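Intimin (Escherichia coli, PDB 1F00) mediates cell adhesion of enteropathogenic bacteria by binding its receptor, probably through the lectin-like tip at the C-terminal end. Local coordinates at residues T4-D9 with Y23-M28; T42-K47 with K72-A77. One frame throughout, in Å; residues are numbered along the deposited sequence.

How the interactions relate
Both interactions lie in one bacterial Ig-like domain at the N-terminal end of the fragment. Both segments of interaction 1 come earlier in the chain than those of interaction 2. Their centres are about 15 Å apart. Interaction 1 pairs strands 2-8 and 21-29 of one sheet. Interaction 2 joins strands 38-43 and 71-79 of the other. The inner faces meet in the core between the sheets. There Tyr-23 CZ lies 3.3 Å from Val-75 CG2, and Val-25 CG1 and Ile-6 CD1 pack on Ala-77 CB. The two contacts thus belong to opposing layers of one sandwich, in a domain well removed from the C-type lectin domain.

Interaction 1 (T4-D9 with Y23-M28); sequences TEIKAD and YTVKVM
Ile-6 and Val-25 run alongside each other in the same direction, into the face of the sheet that also carries Ala-8 and Tyr-23. The CB of Ile-6 starts 4.0 Å from Val-25 CG1. The next atom outward, Ile-6 CG1, makes the closest apolar contact, 3.7 Å from Val-25 CG1. It gets there because CG1 is anti to the backbone N (chi1 -178°). The chain then runs on extended, and its tip CD1 still touches the same Val-25 methyl. Ala-88 also packs against Ile-6.

Two pairs further along, Ala-8 CB approaches Tyr-23 CE2 obliquely, at 4.0 Å. These two pairs, Ile-6 with Val-25 and Ala-8 with Tyr-23, are non-hydrogen-bonded pairs of an antiparallel ladder. Strands 2-8 and 21-29 form part of one sheet of the Ig-like sandwich, and the next strand, 60-66, bonds to the backbone of Tyr-23 and Val-25.

Between those two pairs, Lys-7 and Thr-24 are a hydrogen-bonded pair. Lys-7 N gives a nearly straight bond to Thr-24 O (2.9 Å, 174° at the hydrogen), and Thr-24 N returns one to Lys-7 O. Lys-7 O also receives the CA-H of Tyr-23.

The other face is polar and more open. Glu-5 and Lys-26 run side by side there, touching through their CB atoms at 3.8 Å. Their charged ends stay apart. Towards Met-28, Thr-4 N donates to Lys-26 O at 2.9 Å. Thr-4 also lies across Met-28, roughly perpendicular, with Thr-4 OG1 3.3 Å from Met-28 CG.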
loop_
_atom_site.group_PDB
_atom_site.type_symbol
_atom_site.label_atom_id
_atom_site.label_comp_id
_atom_site.label_asym_id
_atom_site.label_seq_id
_atom_site.Cartn_x
_atom_site.Cartn_y
_atom_site.Cartn_z
ATOM N N THR A 4 2.364 6.040 44.599
ATOM C CA THR A 4 2.384 7.464 44.286
ATOM C C THR A 4 2.703 7.741 42.821
ATOM O O THR A 4 2.697 8.890 42.379
ATOM C CB THR A 4 3.409 8.191 45.156
ATOM O OG1 THR A 4 4.711 7.645 44.912
ATOM C CG2 THR A 4 3.058 8.027 46.630
ATOM N N GLU A 5 2.984 6.679 42.076
ATOM C CA GLU A 5 3.298 6.792 40.656
ATOM C C GLU A 5 2.835 5.518 39.969
ATOM O O GLU A 5 3.004 4.418 40.501
ATOM C CB GLU A 5 4.813 6.950 40.440
ATOM C CG GLU A 5 5.443 8.186 41.075
ATOM C CD GLU A 5 5.379 9.424 40.188
ATOM O OE1 GLU A 5 5.695 10.525 40.690
ATOM O OE2 GLU A 5 5.024 9.304 38.994
ATOM N N ILE A 6 2.237 5.667 38.793
ATOM C CA ILE A 6 1.790 4.521 38.015
ATOM C C ILE A 6 1.855 4.974 36.562
ATOM O O ILE A 6 0.990 5.705 36.078
ATOM C CB ILE A 6 0.360 4.073 38.426
ATOM C CG1 ILE A 6 -0.044 2.837 37.623
ATOM C CG2 ILE A 6 -0.630 5.213 38.247
ATOM C CD1 ILE A 6 -1.234 2.090 38.211
ATOM N N LYS A 7 2.921 4.554 35.883
ATOM C CA LYS A 7 3.171 4.946 34.503
ATOM C C LYS A 7 3.216 3.789 33.514
ATOM O O LYS A 7 3.421 2.644 33.894
ATOM C CB LYS A 7 4.510 5.682 34.411
ATOM C CG LYS A 7 4.701 6.831 35.385
ATOM C CD LYS A 7 6.111 7.391 35.253
ATOM C CE LYS A 7 6.338 8.579 36.169
ATOM N NZ LYS A 7 7.743 9.076 36.084
ATOM N N ALA A 8 3.028 4.120 32.241
ATOM C CA ALA A 8 3.094 3.155 31.148
ATOM C C ALA A 8 4.118 3.747 30.183
ATOM O O ALA A 8 4.053 4.937 29.873
ATOM C CB ALA A 8 1.740 3.025 30.474
ATOM N N ASP A 9 5.068 2.941 29.715
ATOM C CA ASP A 9 6.081 3.465 28.805
ATOM C C ASP A 9 5.531 3.866 27.432
ATOM O O ASP A 9 6.129 4.683 26.740
ATOM C CB ASP A 9 7.234 2.470 28.634
ATOM C CG ASP A 9 6.804 1.172 27.989
ATOM O OD1 ASP A 9 7.691 0.465 27.465
ATOM O OD2 ASP A 9 5.598 0.847 28.013
ATOM N N TYR A 23 4.385 -1.356 32.669
ATOM C CA TYR A 23 3.852 -0.460 33.681
ATOM C C TYR A 23 4.816 -0.404 34.851
ATOM O O TYR A 23 5.340 -1.429 35.290
ATOM C CB TYR A 23 2.486 -0.955 34.169
ATOM C CG TYR A 23 1.395 -0.886 33.129
ATOM C CD1 TYR A 23 1.300 -1.845 32.122
ATOM C CD2 TYR A 23 0.465 0.152 33.142
ATOM C CE1 TYR A 23 0.302 -1.771 31.154
ATOM C CE2 TYR A 23 -0.530 0.236 32.182
ATOM C CZ TYR A 23 -0.607 -0.729 31.191
ATOM O OH TYR A 23 -1.600 -0.658 30.245
ATOM N N THR A 24 5.055 0.798 35.354
ATOM C CA THR A 24 5.951 0.959 36.480
ATOM C C THR A 24 5.254 1.726 37.596
ATOM O O THR A 24 4.746 2.826 37.381
ATOM C CB THR A 24 7.239 1.708 36.067
ATOM O OG1 THR A 24 7.875 1.014 34.983
ATOM C CG2 THR A 24 8.207 1.783 37.244
ATOM N N VAL A 25 5.203 1.127 38.781
ATOM C CA VAL A 25 4.586 1.779 39.929
ATOM C C VAL A 25 5.646 2.045 40.984
ATOM O O VAL A 25 6.692 1.394 41.015
ATOM C CB VAL A 25 3.471 0.915 40.571
ATOM C CG1 VAL A 25 2.306 0.766 39.615
ATOM C CG2 VAL A 25 4.022 -0.445 40.964
ATOM N N LYS A 26 5.379 3.021 41.841
ATOM C CA LYS A 26 6.304 3.353 42.912
ATOM C C LYS A 26 5.494 3.396 44.197
ATOM O O LYS A 26 4.436 4.026 44.251
ATOM C CB LYS A 26 6.963 4.709 42.651
ATOM C CG LYS A 26 7.995 5.099 43.695
ATOM C CD LYS A 26 8.688 6.404 43.343
ATOM C CE LYS A 26 9.774 6.730 44.359
ATOM N NZ LYS A 26 10.512 7.979 44.030
ATOM N N VAL A 27 5.972 2.689 45.216
ATOM C CA VAL A 27 5.297 2.655 46.506
ATOM C C VAL A 27 6.101 3.508 47.475
ATOM O O VAL A 27 7.315 3.345 47.604
ATOM C CB VAL A 27 5.188 1.215 47.042
ATOM C CG1 VAL A 27 4.541 1.213 48.414
ATOM C CG2 VAL A 27 4.373 0.370 46.078
ATOM N N MET A 28 5.419 4.424 48.150
ATOM C CA MET A 28 6.084 5.318 49.084
ATOM C C MET A 28 5.387 5.430 50.428
ATOM O O MET A 28 4.211 5.094 50.579
ATOM C CB MET A 28 6.184 6.721 48.480
ATOM C CG MET A 28 6.989 6.812 47.200
ATOM S SD MET A 28 8.750 6.696 47.511
ATOM C CE MET A 28 9.149 8.422 47.837
#

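Interaction 2 (T42-K47 with K72-A77)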
loop_
_atom_site.group_PDB
_atom_site.type_symbol
_atom_site.label_atom_id
_atom_site.label_comp_id
_atom_site.label_asym_id
_atom_site.label_seq_id
_atom_site.Cartn_x
_atom_site.Cartn_y
_atom_site.Cartn_z
ATOM N N THR A 42 -3.995 -6.112 37.680
ATOM C CA THR A 42 -5.141 -6.694 37.009
ATOM C C THR A 42 -5.375 -5.884 35.745
ATOM O O THR A 42 -4.998 -4.713 35.672
ATOM C CB THR A 42 -6.400 -6.642 37.902
ATOM O OG1 THR A 42 -6.639 -5.293 38.325
ATOM C CG2 THR A 42 -6.219 -7.526 39.123
ATOM N N THR A 43 -5.976 -6.509 34.743
ATOM C CA THR A 43 -6.236 -5.811 33.495
ATOM C C THR A 43 -7.627 -6.107 32.989
ATOM O O THR A 43 -8.192 -7.159 33.278
ATOM C CB THR A 43 -5.246 -6.224 32.391
ATOM O OG1 THR A 43 -3.913 -6.200 32.908
ATOM C CG2 THR A 43 -5.335 -5.258 31.222
ATOM N N THR A 44 -8.176 -5.173 32.222
ATOM C CA THR A 44 -9.494 -5.350 31.645
ATOM C C THR A 44 -9.350 -6.016 30.276
ATOM O O THR A 44 -10.338 -6.448 29.685
ATOM C CB THR A 44 -10.208 -4.004 31.469
ATOM O OG1 THR A 44 -9.459 -3.181 30.566
ATOM C CG2 THR A 44 -10.339 -3.297 32.813
ATOM N N LEU A 45 -8.115 -6.090 29.779
ATOM C CA LEU A 45 -7.839 -6.703 28.477
ATOM C C LEU A 45 -6.366 -7.060 28.296
ATOM O O LEU A 45 -5.481 -6.261 28.591
ATOM C CB LEU A 45 -8.263 -5.764 27.342
ATOM C CG LEU A 45 -7.909 -6.254 25.931
ATOM C CD1 LEU A 45 -8.717 -7.496 25.602
ATOM C CD2 LEU A 45 -8.186 -5.158 24.918
ATOM N N GLY A 46 -6.105 -8.266 27.803
ATOM C CA GLY A 46 -4.731 -8.675 27.580
ATOM C C GLY A 46 -4.177 -9.651 28.599
ATOM O O GLY A 46 -4.912 -10.183 29.429
ATOM N N LYS A 47 -2.869 -9.885 28.523
ATOM C CA LYS A 47 -2.168 -10.798 29.423
ATOM C C LYS A 47 -1.034 -10.108 30.170
ATOM O O LYS A 47 -0.131 -9.539 29.561
ATOM C CB LYS A 47 -1.575 -11.974 28.640
ATOM C CG LYS A 47 -2.511 -13.147 28.408
ATOM C CD LYS A 47 -1.727 -14.332 27.840
ATOM C CE LYS A 47 -2.574 -15.594 27.767
ATOM N NZ LYS A 47 -3.749 -15.430 26.866
ATOM N N LYS A 72 -9.214 -1.078 23.954
ATOM C CA LYS A 72 -8.661 -0.293 25.048
ATOM C C LYS A 72 -8.416 -1.231 26.224
ATOM O O LYS A 72 -9.217 -2.129 26.490
ATOM C CB LYS A 72 -9.627 0.814 25.484
ATOM C CG LYS A 72 -9.892 1.888 24.442
ATOM C CD LYS A 72 -10.554 3.100 25.087
ATOM C CE LYS A 72 -10.900 4.169 24.065
ATOM N NZ LYS A 72 -11.979 3.719 23.142
ATOM N N SER A 73 -7.307 -1.023 26.920
ATOM C CA SER A 73 -6.964 -1.849 28.069
ATOM C C SER A 73 -6.704 -0.970 29.287
ATOM O O SER A 73 -6.004 0.042 29.202
ATOM C CB SER A 73 -5.723 -2.690 27.764
ATOM O OG SER A 73 -5.427 -3.567 28.837
ATOM N N LEU A 74 -7.277 -1.360 30.421
ATOM C CA LEU A 74 -7.103 -0.612 31.655
ATOM C C LEU A 74 -6.486 -1.464 32.751
ATOM O O LEU A 74 -7.111 -2.397 33.260
ATOM C CB LEU A 74 -8.443 -0.052 32.132
ATOM C CG LEU A 74 -8.409 0.650 33.493
ATOM C CD1 LEU A 74 -7.245 1.637 33.567
ATOM C CD2 LEU A 74 -9.741 1.355 33.710
ATOM N N VAL A 75 -5.247 -1.140 33.099
ATOM C CA VAL A 75 -4.523 -1.855 34.138
ATOM C C VAL A 75 -4.688 -1.146 35.482
ATOM O O VAL A 75 -4.698 0.087 35.554
ATOM C CB VAL A 75 -3.023 -1.946 33.802
ATOM C CG1 VAL A 75 -2.253 -2.518 34.979
ATOM C CG2 VAL A 75 -2.823 -2.824 32.571
ATOM N N SER A 76 -4.826 -1.938 36.539
ATOM C CA SER A 76 -4.977 -1.413 37.890
ATOM C C SER A 76 -4.001 -2.141 38.802
ATOM O O SER A 76 -3.700 -3.314 38.586
ATOM C CB SER A 76 -6.403 -1.629 38.401
ATOM O OG SER A 76 -7.333 -0.897 37.631
ATOM N N ALA A 77 -3.504 -1.437 39.811
ATOM C CA ALA A 77 -2.570 -2.017 40.761
ATOM C C ALA A 77 -3.023 -1.652 42.165
ATOM O O ALA A 77 -3.720 -0.657 42.364
ATOM C CB ALA A 77 -1.163 -1.487 40.511
#
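Leu-74 N donates to the side-chain oxygen of Thr-44, with Leu-74 N to Thr-44 OG1 at 2.8 Å and 155° at the hydrogen. The hydroxyl stands between the backbone N and the carbonyl carbon of its own residue (chi1 62°), which turns it toward Leu-74 N. Thr-44 also donates its own N to Leu-74 O. The bond from Thr-44 N to Leu-74 O is longer, at 3.1 Å, and bent, with the donor well above the carbonyl plane. Thr-44 therefore grips both the N and the O of Leu-74, one through its side chain and one through its backbone. Thr-44 CG2 lies against Leu-74, 3.4 Å from Leu-74 O and 3.8 Å from Leu-74 CB.

Regular pairing lies on the side of Thr-42. Thr-42 and Ser-76 form an antiparallel hydrogen-bonded pair, with Ser-76 N to Thr-42 O at 2.9 Å and Thr-42 N to Ser-76 O at 3.0 Å. The hydroxyl of Ser-76 is bonded elsewhere, to Lys-87 NZ. On the inner face, Thr-43 crosses Val-75, with Thr-43 OG1 3.6 Å from Val-75 CG2. Thr-43 OG1 is buried here and has no polar partner in the model.

At Leu-45, CD2 turns to Lys-72 O, 3.6 Å away. Ser-73 OG appears to donate to Leu-45 O, though that oxygen is less surely placed.

Strand 71-79 runs between its neighbours: strand 38-43 pairs along one edge, while Val-91 and Ala-88 bond to the backbone of Ser-73 and Val-75. From the facing sheet, Leu-65 of strand 60-66 packs on Thr-43, Ser-73 and Val-75.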